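Side-chain contacts in aminoglycoside-O-phosphotransferase VIII (PDB 4H05), which transfers a phosphate group from ATP to the 3'-hydroxyl of aminoglycoside antibiotics, a modification that confers resistance on the bacterium: residues G72-R77 with A117-S122; L110-A115 with V196-R201. All coordinates share one frame; numbering follows the deposited sequence.

Interaction 1 (G72-R77 with A117-S122); sequences GIPVPR and AGLARS
Ile73 meets Ser122 directly after Gly72, whose positive phi of 100°, a conformation that glycine adopts readily, closes helix 54-71 in a Schellman motif. The far end of the longer isoleucine branch makes the contact, Ile73 CD1 lying 3.8 Å from the carbonyl O of Ser122 and 4.3 Å from Ser122 CB. With chi1 at -60°, the CG1 branch lies opposite the carbonyl carbon and CG2 opposite the backbone N, which sends the two branches to different residues of helix 109-124: Ile73 CG2 comes to a loose 4.5 Å from Leu119 CD1. Pro74 follows with the CD carbon of its ring, 4.2 Å from Leu119 CD1, and the proline ring and the leucine run antiparallel past one another. Branched and cyclic apolar residues suit this joint, where a loop meets a helix by van der Waals contact. Ser122 turns its hydroxyl back on its own helix, OG giving a 2.9 Å bond to Gly118 O, a carbonyl that also accepts from Ser122 N on the opposite face of its plane. The loop runs from helix 54-71 to strand 78-83, with Ile73, Pro74 and Leu119 all resting on strand 205-208.

Interaction 2 (L110-A115 with V196-R201); sequences LDVAVA and VLLDPR
Val112 and Leu198 are the residues whose CA atoms come nearest, 8.0 Å apart, where one flank of helix 109-124 faces the end of strand 196-198. From the strand side the contact is made by Leu198. Its CD1 methyl sits 3.7 Å from Ala115 CB and more loosely, at 4.4 Å, from Val112 CG1, so a single branch end touches two residues one helical turn apart. The Leu198 side chain is modelled with CG nearly eclipsing the backbone N (chi1 -4°), an unusual torsion that makes the exact placing of its methyls less certain. Alanine suits position 115 because its short side chain, aimed at the strand, allows the leucine to come close to the helix backbone. Val112 contributes CG1, one of the two methyls of its beta-branched side chain, from the preceding turn, and the same side chain also packs on Ala100, Trp104 and Phe238.

Past Leu198 the chain leaves the strand and turns. Asp199 OD2 accepts from Arg201 N at 2.7 Å, in a bent bond that defines an Asx turn; the donor meets the anti side of the carboxylate, 30° out of its plane, and Thr202 N supplies a second bond to the same oxygen. Strand 196-198 is the middle strand of a small antiparallel sheet, between 98-99 and 205-208, and this helix-on-strand packing belongs to the kinase-like fold of aminoglycoside phosphotransferases. The strand directly follows Asn195, a predicted magnesium ligand.

Helix 109-124 is common to both contacts: interaction 2 uses its earlier turns and interaction 1 its later ones, with centres 12 Å apart. They meet directly where Leu119 CD2 packs against Val196 CG1 at 3.8 Å. Along the chain the segments alternate, 72-77, 110-115, 117-122 and then 196-201, so the helix gathers a loop from before it and a strand from well after it. Strand 205-208 lies beside both, since Leu198 also rests on Val205. The helix therefore joins the loop between helix 54-71 and strand 78-83 to the small sheet, two of whose strands are bracketed in sequence by the predicted magnesium ligands Asn195 and Asp210.

Interaction 1 (G72-R77 with A117-S122)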
ATOM      1  N   GLY A  72      -2.314   2.977  17.180  1.00 27.96           N
ATOM      2  CA  GLY A  72      -2.021   1.616  17.569  1.00 27.43           C
ATOM      3  C   GLY A  72      -1.851   0.591  16.468  1.00 26.49           C
ATOM      4  O   GLY A  72      -1.705  -0.600  16.786  1.00 27.35           O
ATOM      5  N   ILE A  73      -1.754   1.028  15.203  1.00 26.53           N
ATOM      6  CA  ILE A  73      -1.424   0.085  14.088  1.00 27.03           C
ATOM      7  C   ILE A  73       0.073  -0.025  14.023  1.00 27.00           C
ATOM      8  O   ILE A  73       0.734   0.972  14.165  1.00 26.21           O
ATOM      9  CB  ILE A  73      -1.941   0.643  12.744  1.00 28.17           C
ATOM     10  CG1 ILE A  73      -3.458   0.818  12.809  1.00 30.58           C
ATOM     11  CG2 ILE A  73      -1.485  -0.213  11.570  1.00 23.94           C
ATOM     12  CD1 ILE A  73      -4.250  -0.514  12.896  1.00 28.62           C
ATOM     13  N   PRO A  74       0.633  -1.224  13.780  1.00 27.29           N
ATOM     14  CA  PRO A  74       2.082  -1.342  13.741  1.00 25.98           C
ATOM     15  C   PRO A  74       2.680  -0.782  12.469  1.00 25.83           C
ATOM     16  O   PRO A  74       2.379  -1.251  11.425  1.00 24.90           O
ATOM     17  CB  PRO A  74       2.315  -2.818  13.813  1.00 29.63           C
ATOM     18  CG  PRO A  74       1.090  -3.437  13.232  1.00 30.90           C
ATOM     19  CD  PRO A  74      -0.052  -2.504  13.539  1.00 29.88           C
ATOM     20  N   VAL A  75       3.511   0.233  12.570  1.00 24.12           N
ATOM     21  CA  VAL A  75       3.971   1.021  11.442  1.00 24.23           C
ATOM     22  C   VAL A  75       5.358   1.469  11.904  1.00 27.35           C
ATOM     23  O   VAL A  75       5.570   1.707  13.060  1.00 24.04           O
ATOM     24  CB  VAL A  75       2.899   2.124  11.294  1.00 27.27           C
ATOM     25  CG1 VAL A  75       3.211   3.396  12.037  1.00 23.96           C
ATOM     26  CG2 VAL A  75       2.431   2.304   9.889  1.00 24.71           C
ATOM     27  N   PRO A  76       6.352   1.574  11.014  1.00 29.03           N
ATOM     28  CA  PRO A  76       7.591   2.000  11.679  1.00 29.09           C
ATOM     29  C   PRO A  76       7.608   3.511  12.010  1.00 30.14           C
ATOM     30  O   PRO A  76       6.958   4.283  11.368  1.00 24.65           O
ATOM     31  CB  PRO A  76       8.626   1.774  10.601  1.00 29.27           C
ATOM     32  CG  PRO A  76       7.857   2.131   9.337  1.00 30.87           C
ATOM     33  CD  PRO A  76       6.463   1.594   9.544  1.00 25.99           C
ATOM     34  N   ARG A  77       8.412   3.902  12.973  1.00 29.89           N
ATOM     35  CA  ARG A  77       8.580   5.298  13.321  1.00 28.82           C
ATOM     36  C   ARG A  77       9.235   6.177  12.250  1.00 27.42           C
ATOM     37  O   ARG A  77      10.154   5.790  11.510  1.00 29.25           O
ATOM     38  CB  ARG A  77       9.381   5.314  14.623  1.00 33.63           C
ATOM     39  CG  ARG A  77       9.874   6.653  15.142  1.00 41.24           C
ATOM     40  CD  ARG A  77      10.510   6.507  16.547  1.00 41.85           C
ATOM     41  NE  ARG A  77       9.452   6.166  17.511  1.00 51.13           N
ATOM     42  CZ  ARG A  77       8.677   7.048  18.169  1.00 45.70           C
ATOM     43  NH1 ARG A  77       8.831   8.332  18.025  1.00 41.99           N
ATOM     44  NH2 ARG A  77       7.727   6.632  18.989  1.00 50.32           N
ATOM     45  N   ALA A 117      -5.438 -10.893   7.359  1.00 30.04           N
ATOM     46  CA  ALA A 117      -6.804 -10.628   7.750  1.00 29.93           C
ATOM     47  C   ALA A 117      -6.901  -9.906   9.097  1.00 31.40           C
ATOM     48  O   ALA A 117      -7.743  -9.011   9.278  1.00 32.06           O
ATOM     49  CB  ALA A 117      -7.583 -11.945   7.782  1.00 30.30           C
ATOM     50  N   GLY A 118      -6.069 -10.308  10.054  1.00 32.12           N
ATOM     51  CA  GLY A 118      -6.079  -9.709  11.387  1.00 27.76           C
ATOM     52  C   GLY A 118      -5.665  -8.254  11.363  1.00 25.87           C
ATOM     53  O   GLY A 118      -6.132  -7.414  12.117  1.00 24.09           O
ATOM     54  N   LEU A 119      -4.764  -7.948  10.457  1.00 29.90           N
ATOM     55  CA  LEU A 119      -4.266  -6.591  10.328  1.00 28.96           C
ATOM     56  C   LEU A 119      -5.350  -5.752   9.654  1.00 28.18           C
ATOM     57  O   LEU A 119      -5.614  -4.632  10.077  1.00 26.52           O
ATOM     58  CB  LEU A 119      -2.962  -6.597   9.508  1.00 29.25           C
ATOM     59  CG  LEU A 119      -2.525  -5.177   9.163  1.00 31.40           C
ATOM     60  CD1 LEU A 119      -2.092  -4.490  10.452  1.00 24.38           C
ATOM     61  CD2 LEU A 119      -1.426  -5.179   8.132  1.00 31.08           C
ATOM     62  N   ALA A 120      -5.972  -6.324   8.628  1.00 28.11           N
ATOM     63  CA  ALA A 120      -7.178  -5.736   7.958  1.00 31.91           C
ATOM     64  C   ALA A 120      -8.298  -5.384   8.966  1.00 29.82           C
ATOM     65  O   ALA A 120      -8.828  -4.289   8.963  1.00 29.61           O
ATOM     66  CB  ALA A 120      -7.669  -6.655   6.822  1.00 24.05           C
ATOM     67  N   ARG A 121      -8.493  -6.247   9.938  1.00 28.24           N
ATOM     68  CA  ARG A 121      -9.538  -6.141  10.938  1.00 30.16           C
ATOM     69  C   ARG A 121      -9.210  -5.053  11.977  1.00 30.98           C
ATOM     70  O   ARG A 121     -10.060  -4.314  12.442  1.00 26.75           O
ATOM     71  CB  ARG A 121      -9.685  -7.584  11.420  1.00 36.76           C
ATOM     72  CG  ARG A 121     -10.369  -8.108  12.688  1.00 49.66           C
ATOM     73  CD  ARG A 121     -10.701  -9.608  12.395  1.00 49.07           C
ATOM     74  NE  ARG A 121     -10.491 -10.648  13.408  1.00 54.57           N
ATOM     75  CZ  ARG A 121     -11.027 -10.662  14.632  1.00 53.01           C
ATOM     76  NH1 ARG A 121     -11.734  -9.642  15.112  1.00 55.64           N
ATOM     77  NH2 ARG A 121     -10.787 -11.683  15.411  1.00 45.37           N
ATOM     78  N   SER A 122      -7.940  -4.874  12.258  1.00 28.79           N
ATOM     79  CA  SER A 122      -7.548  -3.925  13.213  1.00 28.83           C
ATOM     80  C   SER A 122      -7.590  -2.536  12.588  1.00 30.85           C
ATOM     81  O   SER A 122      -7.926  -1.549  13.226  1.00 34.57           O
ATOM     82  CB  SER A 122      -6.108  -4.264  13.672  1.00 35.98           C
ATOM     83  OG  SER A 122      -6.025  -5.534  14.305  1.00 39.03           O
TER

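Interaction 2 (L110-A115 with V196-R201)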
ATOM      1  N   LEU A 110      -0.770 -20.312   5.366  1.00 37.86           N
ATOM      2  CA  LEU A 110      -2.095 -20.041   5.932  1.00 36.62           C
ATOM      3  C   LEU A 110      -1.998 -19.058   7.057  1.00 39.78           C
ATOM      4  O   LEU A 110      -2.810 -18.159   7.154  1.00 40.31           O
ATOM      5  CB  LEU A 110      -2.780 -21.332   6.413  1.00 39.79           C
ATOM      6  CG  LEU A 110      -3.452 -22.147   5.289  1.00 42.94           C
ATOM      7  CD1 LEU A 110      -3.104 -23.617   5.383  1.00 45.24           C
ATOM      8  CD2 LEU A 110      -4.957 -21.990   5.304  1.00 43.90           C
ATOM      9  N   ASP A 111      -1.009 -19.218   7.930  1.00 39.07           N
ATOM     10  CA  ASP A 111      -0.831 -18.257   8.998  1.00 39.11           C
ATOM     11  C   ASP A 111      -0.621 -16.779   8.533  1.00 32.37           C
ATOM     12  O   ASP A 111      -0.999 -15.854   9.229  1.00 37.73           O
ATOM     13  CB  ASP A 111       0.362 -18.666   9.878  1.00 35.47           C
ATOM     14  CG  ASP A 111       0.127 -20.001  10.589  1.00 43.55           C
ATOM     15  OD1 ASP A 111      -1.037 -20.281  10.964  1.00 43.36           O
ATOM     16  OD2 ASP A 111       1.107 -20.762  10.743  1.00 47.35           O
ATOM     17  N   VAL A 112       0.110 -16.590   7.447  1.00 33.90           N
ATOM     18  CA  VAL A 112       0.349 -15.242   6.859  1.00 32.69           C
ATOM     19  C   VAL A 112      -0.974 -14.671   6.387  1.00 30.74           C
ATOM     20  O   VAL A 112      -1.369 -13.537   6.757  1.00 27.23           O
ATOM     21  CB  VAL A 112       1.394 -15.305   5.742  1.00 35.70           C
ATOM     22  CG1 VAL A 112       1.553 -13.927   5.102  1.00 37.74           C
ATOM     23  CG2 VAL A 112       2.726 -15.779   6.331  1.00 32.51           C
ATOM     24  N   ALA A 113      -1.712 -15.523   5.696  1.00 32.05           N
ATOM     25  CA  ALA A 113      -3.065 -15.217   5.252  1.00 35.07           C
ATOM     26  C   ALA A 113      -3.920 -14.728   6.378  1.00 37.07           C
ATOM     27  O   ALA A 113      -4.595 -13.719   6.223  1.00 33.51           O
ATOM     28  CB  ALA A 113      -3.697 -16.431   4.590  1.00 33.68           C
ATOM     29  N   VAL A 114      -3.882 -15.434   7.521  1.00 34.59           N
ATOM     30  CA  VAL A 114      -4.668 -15.095   8.691  1.00 30.35           C
ATOM     31  C   VAL A 114      -4.192 -13.832   9.345  1.00 31.62           C
ATOM     32  O   VAL A 114      -5.025 -13.026   9.790  1.00 33.01           O
ATOM     33  CB  VAL A 114      -4.696 -16.285   9.743  1.00 30.95           C
ATOM     34  CG1 VAL A 114      -5.353 -15.860  11.027  1.00 24.40           C
ATOM     35  CG2 VAL A 114      -5.484 -17.511   9.163  1.00 27.56           C
ATOM     36  N   ALA A 115      -2.870 -13.661   9.425  1.00 30.79           N
ATOM     37  CA  ALA A 115      -2.291 -12.452  10.039  1.00 29.06           C
ATOM     38  C   ALA A 115      -2.692 -11.247   9.170  1.00 28.69           C
ATOM     39  O   ALA A 115      -3.070 -10.190   9.686  1.00 25.53           O
ATOM     40  CB  ALA A 115      -0.763 -12.578  10.192  1.00 25.76           C
ATOM     41  N   VAL A 196       3.152  -5.450   3.840  1.00 29.26           N
ATOM     42  CA  VAL A 196       2.983  -6.019   5.196  1.00 26.64           C
ATOM     43  C   VAL A 196       4.158  -6.946   5.508  1.00 27.95           C
ATOM     44  O   VAL A 196       4.511  -7.870   4.740  1.00 24.73           O
ATOM     45  CB  VAL A 196       1.692  -6.815   5.325  1.00 24.46           C
ATOM     46  CG1 VAL A 196       1.467  -7.266   6.762  1.00 22.68           C
ATOM     47  CG2 VAL A 196       0.506  -5.995   4.852  1.00 21.48           C
ATOM     48  N   LEU A 197       4.811  -6.636   6.603  1.00 27.66           N
ATOM     49  CA  LEU A 197       5.948  -7.401   7.002  1.00 29.34           C
ATOM     50  C   LEU A 197       5.560  -8.126   8.283  1.00 26.90           C
ATOM     51  O   LEU A 197       4.686  -7.682   9.037  1.00 26.69           O
ATOM     52  CB  LEU A 197       7.138  -6.480   7.239  1.00 29.96           C
ATOM     53  CG  LEU A 197       7.953  -6.064   5.995  1.00 30.04           C
ATOM     54  CD1 LEU A 197       7.644  -4.636   5.748  1.00 30.78           C
ATOM     55  CD2 LEU A 197       9.452  -6.162   6.105  1.00 33.28           C
ATOM     56  N   LEU A 198       6.184  -9.256   8.499  1.00 29.70           N
ATOM     57  CA  LEU A 198       5.850 -10.052   9.608  1.00 28.52           C
ATOM     58  C   LEU A 198       7.029 -10.840  10.217  1.00 26.79           C
ATOM     59  O   LEU A 198       8.088 -11.074   9.607  1.00 27.59           O
ATOM     60  CB  LEU A 198       4.683 -10.988   9.265  1.00 31.11           C
ATOM     61  CG  LEU A 198       3.764 -11.219   8.090  1.00 33.03           C
ATOM     62  CD1 LEU A 198       2.317 -11.318   8.568  1.00 33.30           C
ATOM     63  CD2 LEU A 198       3.994 -10.355   6.846  1.00 30.61           C
ATOM     64  N   ASP A 199       6.854 -11.242  11.454  1.00 27.50           N
ATOM     65  CA  ASP A 199       7.976 -11.895  12.153  1.00 28.91           C
ATOM     66  C   ASP A 199       8.150 -13.289  11.492  1.00 27.34           C
ATOM     67  O   ASP A 199       7.157 -13.983  11.319  1.00 28.75           O
ATOM     68  CB  ASP A 199       7.605 -11.981  13.640  1.00 32.22           C
ATOM     69  CG  ASP A 199       8.603 -12.777  14.452  1.00 34.17           C
ATOM     70  OD1 ASP A 199       9.351 -12.162  15.184  1.00 37.88           O
ATOM     71  OD2 ASP A 199       8.650 -13.986  14.298  1.00 28.42           O
ATOM     72  N   PRO A 200       9.360 -13.683  11.092  1.00 29.15           N
ATOM     73  CA  PRO A 200       9.470 -15.005  10.400  1.00 33.54           C
ATOM     74  C   PRO A 200       9.141 -16.217  11.283  1.00 36.00           C
ATOM     75  O   PRO A 200       8.761 -17.276  10.770  1.00 38.17           O
ATOM     76  CB  PRO A 200      10.921 -15.076   9.883  1.00 33.30           C
ATOM     77  CG  PRO A 200      11.525 -13.734  10.165  1.00 36.93           C
ATOM     78  CD  PRO A 200      10.572 -12.854  10.950  1.00 32.38           C
ATOM     79  N   ARG A 201       9.159 -16.039  12.596  1.00 36.38           N
ATOM     80  CA  ARG A 201       8.837 -17.123  13.499  1.00 34.36           C
ATOM     81  C   ARG A 201       7.396 -17.155  13.851  1.00 38.18           C
ATOM     82  O   ARG A 201       6.814 -18.211  13.830  1.00 36.44           O
ATOM     83  CB  ARG A 201       9.684 -16.967  14.743  1.00 40.10           C
ATOM     84  CG  ARG A 201       9.691 -18.152  15.690  1.00 45.21           C
ATOM     85  CD  ARG A 201      10.308 -17.711  17.029  1.00 45.13           C
ATOM     86  NE  ARG A 201       9.371 -18.164  18.014  1.00 53.53           N
ATOM     87  CZ  ARG A 201       8.814 -17.462  18.997  1.00 48.82           C
ATOM     88  NH1 ARG A 201       9.170 -16.223  19.283  1.00 50.45           N
ATOM     89  NH2 ARG A 201       7.923 -18.082  19.775  1.00 49.24           N
TER